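Local coordinates for protein chitinase (Paenibacillus sp. FPU-7, PDB 5GZT) that probably cleaves chitin and chitodextrins by random endo-hydrolysis of their N-acetyl-beta-D-glucosaminide (1->4)-beta linkages, at residues F881-G886 and K935-A940; D322-E327 and E371-S376. All blocks are in the same frame, centred on the assembly; numbering follows the deposited sequence.

Contact 1. Residues F881-G886 and K935-A940; sequences FMHQYG and KYYELA. With PO4 (phosphate ion), chain D.
M882 and Y937 have the nearest CA atoms across the segments, still 9.7 Å apart, so side chains and a phosphate ion fill the interval. On one side a helix runs out in a Schellman motif, with G886 at positive phi as C-prime residue and F887 N turned back to M882 O; on the other, K935-Y937 lead into a strand. M882, with CG anti to its own nitrogen (chi1 -178°) and a bend at chi3, lays its methyl over one face of the Y937 ring: CE sits 3.6 Å from the ring centroid, a CH-pi contact, while SD lies obliquely in a Met-aromatic contact. K935 CG lies over the opposite face, toward the rim. The H883 and Y937 ring planes are nearly perpendicular (87°), the pair oblique, and H883 CE1 meets Y937 OH at 3.1 Å. The phosphate, probably from the crystallisation liquor, joins the segments: H883 ND1 donates almost straight to O2 (2.6 Å), whereas K935 NZ (2.8 Å) and Y937 OH share O4, the latter through a very short bond. E929 takes H883 NE2, which together with the phosphate would favour a protonated imidazole. D888 gives K935 a second anionic partner. In the family 18 barrel, helix 868-884 thus meets the entry to strand 938-943, beside parallel strand 889-893, while L926 of helix 911-933 packs on M882 and H933 stacks on H883.

Contact 2. Residues D322-E327 and E371-S376; sequences DAKWTE and EAEGFS
K324 crosses both E371 and E373 at about a right angle, its CD lying over the face of the E373 carboxylate and its outer end against E371. With CG anti to the backbone nitrogen (chi1 174°) and bends at chi2 and chi3, the lysine chain brings CD to 3.5 Å from E373 OE1 and, one carbon further, CE to 3.7 Å from E371 OE2. The ammonium group leans to E371: NZ to OE2 is a long salt bridge of 3.8 Å, supplemented by a water that donates to E371 OE2 and accepts weakly from K324 NZ. E373 OE1 stays 4.3 Å from NZ, near enough for attraction but beyond a salt bridge. Both segments belong to a family 18 TIM barrel, where E371 lies just beyond the C-terminal end of strand 362-368, and D322 is the N-cap of the short helix 323-326, its OD1 accepting a weak bond from K324 N. A second water ties this cap to the other segment, giving a proton to D322 OD2 (2.6 Å) and accepting from E373 N (3.0 Å). An alanine in place of E373 would probably uncover the inner methylenes of K324, CB to CD, and leave the ammonium group with E371 as its one acidic neighbour in this contact. R310 of strand 303-312 forms a salt bridge with D322 OD2 and touches A372, so this strand contacts both segments.

In the fold
Contacts 1 and 2 belong to different family 18 regions of one chain, on opposite sides of its centre: their own centres are 77 Å apart and their nearest atoms about 57 Å. They also lie at different ends of their barrels. Contact 2 follows the C-terminal end of strand 362-368, the end at which family 18 enzymes carry their active site; contact 1 sits where strand 938-943 begins, so its phosphate is probably remote from substrate. D888, which shares K935 with that phosphate, nevertheless starts the DGIDLDWE signature that spans strand 889-893. The sodium ion, bound by E44, T50, F52 and S72, belongs to neither contact.

Contact 1. Residues F881-G886 and K935-A940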
loop_
_atom_site.group_PDB
_atom_site.type_symbol
_atom_site.label_atom_id
_atom_site.label_comp_id
_atom_site.label_asym_id
_atom_site.label_seq_id
_atom_site.Cartn_x
_atom_site.Cartn_y
_atom_site.Cartn_z
ATOM N N PHE B 881 52.876 13.146 29.994
ATOM C CA PHE B 881 52.802 14.220 29.007
ATOM C C PHE B 881 51.816 15.337 29.505
ATOM O O PHE B 881 52.073 16.515 29.410
ATOM C CB PHE B 881 52.374 13.607 27.674
ATOM C CG PHE B 881 52.483 14.545 26.492
ATOM C CD1 PHE B 881 51.491 15.480 26.244
ATOM C CD2 PHE B 881 53.569 14.454 25.603
ATOM C CE1 PHE B 881 51.581 16.321 25.201
ATOM C CE2 PHE B 881 53.652 15.284 24.512
ATOM C CZ PHE B 881 52.636 16.209 24.295
ATOM N N MET B 882 50.700 14.898 30.034
ATOM C CA MET B 882 49.667 15.771 30.568
ATOM C C MET B 882 50.239 16.728 31.610
ATOM O O MET B 882 50.121 17.968 31.485
ATOM C CB MET B 882 48.475 14.940 31.069
ATOM C CG MET B 882 47.283 15.787 31.619
ATOM S SD MET B 882 46.127 14.719 32.545
ATOM C CE MET B 882 47.018 14.614 34.050
ATOM N N HIS B 883 50.863 16.174 32.606
ATOM C CA HIS B 883 51.495 16.990 33.640
ATOM C C HIS B 883 52.655 17.845 33.135
ATOM O O HIS B 883 52.786 18.989 33.521
ATOM C CB HIS B 883 52.062 16.095 34.781
ATOM C CG HIS B 883 51.009 15.461 35.629
ATOM N ND1 HIS B 883 50.082 16.225 36.294
ATOM C CD2 HIS B 883 50.816 14.174 36.044
ATOM C CE1 HIS B 883 49.313 15.434 37.019
ATOM N NE2 HIS B 883 49.697 14.187 36.842
ATOM N N GLN B 884 53.509 17.258 32.325
ATOM C CA GLN B 884 54.681 17.982 31.880
ATOM C C GLN B 884 54.287 19.297 31.152
ATOM O O GLN B 884 54.836 20.336 31.442
ATOM C CB GLN B 884 55.428 17.131 30.853
ATOM C CG GLN B 884 56.618 17.905 30.338
ATOM C CD GLN B 884 57.666 17.049 29.603
ATOM O OE1 GLN B 884 57.431 15.886 29.213
ATOM N NE2 GLN B 884 58.851 17.651 29.414
ATOM N N TYR B 885 53.255 19.251 30.303
ATOM C CA TYR B 885 52.835 20.438 29.553
ATOM C C TYR B 885 51.626 21.181 30.083
ATOM O O TYR B 885 51.077 22.067 29.414
ATOM C CB TYR B 885 52.707 20.033 28.078
ATOM C CG TYR B 885 54.049 19.474 27.583
ATOM C CD1 TYR B 885 55.223 20.282 27.571
ATOM C CD2 TYR B 885 54.165 18.173 27.169
ATOM C CE1 TYR B 885 56.444 19.772 27.106
ATOM C CE2 TYR B 885 55.345 17.646 26.735
ATOM C CZ TYR B 885 56.481 18.451 26.673
ATOM O OH TYR B 885 57.640 17.838 26.192
ATOM N N GLY B 886 51.222 20.881 31.306
ATOM C CA GLY B 886 50.224 21.721 31.941
ATOM C C GLY B 886 48.758 21.479 31.468
ATOM O O GLY B 886 47.947 22.348 31.567
ATOM N N LYS B 935 42.992 17.829 42.369
ATOM C CA LYS B 935 42.176 18.376 41.286
ATOM C C LYS B 935 41.531 17.267 40.444
ATOM O O LYS B 935 41.768 16.117 40.689
ATOM C CB LYS B 935 42.957 19.361 40.393
ATOM C CG LYS B 935 43.872 18.858 39.307
ATOM C CD LYS B 935 44.651 20.009 38.589
ATOM C CE LYS B 935 44.135 20.368 37.156
ATOM N NZ LYS B 935 45.156 20.796 36.057
ATOM N N TYR B 936 40.729 17.652 39.476
ATOM C CA TYR B 936 39.978 16.687 38.688
ATOM C C TYR B 936 40.566 16.769 37.297
ATOM O O TYR B 936 40.694 17.906 36.732
ATOM C CB TYR B 936 38.485 17.057 38.659
ATOM C CG TYR B 936 37.768 16.058 37.731
ATOM C CD1 TYR B 936 37.507 14.738 38.185
ATOM C CD2 TYR B 936 37.395 16.428 36.461
ATOM C CE1 TYR B 936 36.887 13.782 37.378
ATOM C CE2 TYR B 936 36.731 15.504 35.601
ATOM C CZ TYR B 936 36.519 14.185 36.062
ATOM O OH TYR B 936 35.928 13.301 35.250
ATOM N N TYR B 937 40.860 15.597 36.705
ATOM C CA TYR B 937 41.266 15.539 35.315
ATOM C C TYR B 937 40.180 14.864 34.452
ATOM O O TYR B 937 39.663 13.819 34.809
ATOM C CB TYR B 937 42.575 14.747 35.156
ATOM C CG TYR B 937 43.732 15.446 35.900
ATOM C CD1 TYR B 937 44.413 16.528 35.305
ATOM C CD2 TYR B 937 44.219 14.957 37.087
ATOM C CE1 TYR B 937 45.483 17.153 35.904
ATOM C CE2 TYR B 937 45.296 15.642 37.755
ATOM C CZ TYR B 937 45.941 16.711 37.130
ATOM O OH TYR B 937 47.013 17.436 37.758
ATOM N N GLU B 938 39.878 15.477 33.299
ATOM C CA GLU B 938 38.875 14.955 32.370
ATOM C C GLU B 938 39.490 13.898 31.514
ATOM O O GLU B 938 40.701 13.933 31.203
ATOM C CB GLU B 938 38.350 16.094 31.430
ATOM C CG GLU B 938 37.456 17.124 32.104
ATOM C CD GLU B 938 36.828 18.095 31.109
ATOM O OE1 GLU B 938 37.175 18.068 29.936
ATOM O OE2 GLU B 938 35.907 18.872 31.551
ATOM N N LEU B 939 38.643 13.003 31.067
ATOM C CA LEU B 939 38.926 12.048 29.994
ATOM C C LEU B 939 37.783 12.105 28.974
ATOM O O LEU B 939 36.621 11.959 29.372
ATOM C CB LEU B 939 39.036 10.642 30.565
ATOM C CG LEU B 939 39.305 9.499 29.579
ATOM C CD1 LEU B 939 40.686 9.684 28.982
ATOM C CD2 LEU B 939 39.265 8.141 30.255
ATOM N N ALA B 940 38.084 12.319 27.686
ATOM C CA ALA B 940 37.055 12.368 26.683
ATOM C C ALA B 940 37.578 11.620 25.469
ATOM O O ALA B 940 38.733 11.242 25.452
ATOM C CB ALA B 940 36.782 13.816 26.319
HETATM P P PO4 D . 48.848 19.589 35.716
HETATM O O1 PO4 D . 48.708 18.761 34.428
HETATM O O2 PO4 D . 49.918 18.840 36.407
HETATM O O3 PO4 D . 49.192 20.941 35.312
HETATM O O4 PO4 D . 47.565 19.524 36.570
#

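Contact 2. Residues D322-E327 and E371-S376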
loop_
_atom_site.group_PDB
_atom_site.type_symbol
_atom_site.label_atom_id
_atom_site.label_comp_id
_atom_site.label_asym_id
_atom_site.label_seq_id
_atom_site.Cartn_x
_atom_site.Cartn_y
_atom_site.Cartn_z
ATOM N N ASP B 322 -8.988 18.266 -17.959
ATOM C CA ASP B 322 -10.377 18.021 -17.506
ATOM C C ASP B 322 -10.967 19.340 -17.103
ATOM O O ASP B 322 -10.631 19.853 -16.026
ATOM C CB ASP B 322 -10.436 17.047 -16.286
ATOM C CG ASP B 322 -11.856 16.781 -15.815
ATOM O OD1 ASP B 322 -12.804 17.235 -16.488
ATOM O OD2 ASP B 322 -12.054 16.085 -14.787
ATOM N N ALA B 323 -11.870 19.877 -17.928
ATOM C CA ALA B 323 -12.328 21.273 -17.753
ATOM C C ALA B 323 -13.204 21.433 -16.557
ATOM O O ALA B 323 -13.324 22.534 -16.032
ATOM C CB ALA B 323 -13.082 21.790 -18.973
ATOM N N LYS B 324 -13.877 20.351 -16.171
ATOM C CA LYS B 324 -14.711 20.339 -14.987
ATOM C C LYS B 324 -13.867 20.764 -13.786
ATOM O O LYS B 324 -14.318 21.537 -12.977
ATOM C CB LYS B 324 -15.265 18.927 -14.795
ATOM C CG LYS B 324 -16.048 18.679 -13.511
ATOM C CD LYS B 324 -17.474 19.145 -13.598
ATOM C CE LYS B 324 -17.903 19.795 -12.307
ATOM N NZ LYS B 324 -19.320 20.232 -12.399
ATOM N N TRP B 325 -12.637 20.279 -13.748
ATOM C CA TRP B 325 -11.663 20.607 -12.754
ATOM C C TRP B 325 -11.017 22.020 -12.984
ATOM O O TRP B 325 -11.046 22.889 -12.086
ATOM C CB TRP B 325 -10.573 19.542 -12.743
ATOM C CG TRP B 325 -9.696 19.701 -11.602
ATOM C CD1 TRP B 325 -10.076 19.637 -10.278
ATOM C CD2 TRP B 325 -8.296 19.989 -11.607
ATOM N NE1 TRP B 325 -8.988 19.858 -9.480
ATOM C CE2 TRP B 325 -7.887 20.079 -10.255
ATOM C CE3 TRP B 325 -7.357 20.214 -12.598
ATOM C CZ2 TRP B 325 -6.580 20.336 -9.881
ATOM C CZ3 TRP B 325 -6.026 20.458 -12.206
ATOM C CH2 TRP B 325 -5.664 20.526 -10.873
ATOM N N THR B 326 -10.434 22.238 -14.160
ATOM C CA THR B 326 -9.617 23.463 -14.403
ATOM C C THR B 326 -10.422 24.725 -14.409
ATOM O O THR B 326 -9.853 25.754 -14.096
ATOM C CB THR B 326 -8.807 23.438 -15.716
ATOM O OG1 THR B 326 -9.676 23.171 -16.834
ATOM C CG2 THR B 326 -7.721 22.365 -15.627
ATOM N N GLU B 327 -11.719 24.628 -14.721
ATOM C CA GLU B 327 -12.626 25.767 -14.844
ATOM C C GLU B 327 -13.636 25.845 -13.704
ATOM O O GLU B 327 -14.640 26.546 -13.804
ATOM C CB GLU B 327 -13.365 25.715 -16.196
ATOM C CG GLU B 327 -12.485 25.438 -17.441
ATOM C CD GLU B 327 -11.208 26.276 -17.493
ATOM O OE1 GLU B 327 -11.281 27.456 -17.097
ATOM O OE2 GLU B 327 -10.122 25.794 -17.931
ATOM N N GLU B 371 -16.388 13.731 -8.323
ATOM C CA GLU B 371 -16.790 14.684 -9.343
ATOM C C GLU B 371 -16.139 14.459 -10.730
ATOM O O GLU B 371 -16.157 15.356 -11.573
ATOM C CB GLU B 371 -16.490 16.117 -8.813
ATOM C CG GLU B 371 -17.232 17.240 -9.512
ATOM C CD GLU B 371 -17.667 18.389 -8.578
ATOM O OE1 GLU B 371 -16.942 18.689 -7.596
ATOM O OE2 GLU B 371 -18.756 18.976 -8.839
ATOM N N ALA B 372 -15.512 13.313 -10.951
ATOM C CA ALA B 372 -14.914 12.997 -12.237
ATOM C C ALA B 372 -15.999 12.388 -13.110
ATOM O O ALA B 372 -16.550 11.310 -12.801
ATOM C CB ALA B 372 -13.777 12.033 -12.106
ATOM N N GLU B 373 -16.288 13.107 -14.190
ATOM C CA GLU B 373 -17.317 12.768 -15.206
ATOM C C GLU B 373 -16.770 11.827 -16.264
ATOM O O GLU B 373 -15.507 11.659 -16.403
ATOM C CB GLU B 373 -17.731 14.039 -15.931
ATOM C CG GLU B 373 -18.234 15.099 -14.964
ATOM C CD GLU B 373 -18.725 16.381 -15.618
ATOM O OE1 GLU B 373 -19.697 16.902 -15.021
ATOM O OE2 GLU B 373 -18.127 16.867 -16.643
ATOM N N GLY B 374 -17.701 11.244 -17.021
ATOM C CA GLY B 374 -17.335 10.504 -18.200
ATOM C C GLY B 374 -17.463 8.995 -18.163
ATOM O O GLY B 374 -17.473 8.375 -19.209
ATOM N N PHE B 375 -17.457 8.395 -16.981
ATOM C CA PHE B 375 -17.643 6.963 -16.875
ATOM C C PHE B 375 -18.981 6.405 -17.427
ATOM O O PHE B 375 -18.938 5.342 -17.983
ATOM C CB PHE B 375 -17.470 6.427 -15.422
ATOM C CG PHE B 375 -16.045 6.247 -15.000
ATOM C CD1 PHE B 375 -15.243 5.353 -15.625
ATOM C CD2 PHE B 375 -15.505 7.016 -13.962
ATOM C CE1 PHE B 375 -13.914 5.189 -15.239
ATOM C CE2 PHE B 375 -14.205 6.884 -13.591
ATOM C CZ PHE B 375 -13.394 5.966 -14.222
ATOM N N SER B 376 -20.142 7.017 -17.180
ATOM C CA SER B 376 -21.411 6.413 -17.577
ATOM C C SER B 376 -21.388 6.244 -19.119
ATOM O O SER B 376 -21.540 5.097 -19.653
ATOM C CB SER B 376 -22.593 7.226 -17.068
ATOM O OG SER B 376 -23.800 6.462 -17.136
HETATM O O HOH W 1 -14.652 15.578 -14.838
HETATM O O HOH W 2 -15.560 16.440 -17.275
HETATM O O HOH W 3 -20.888 18.181 -10.333
#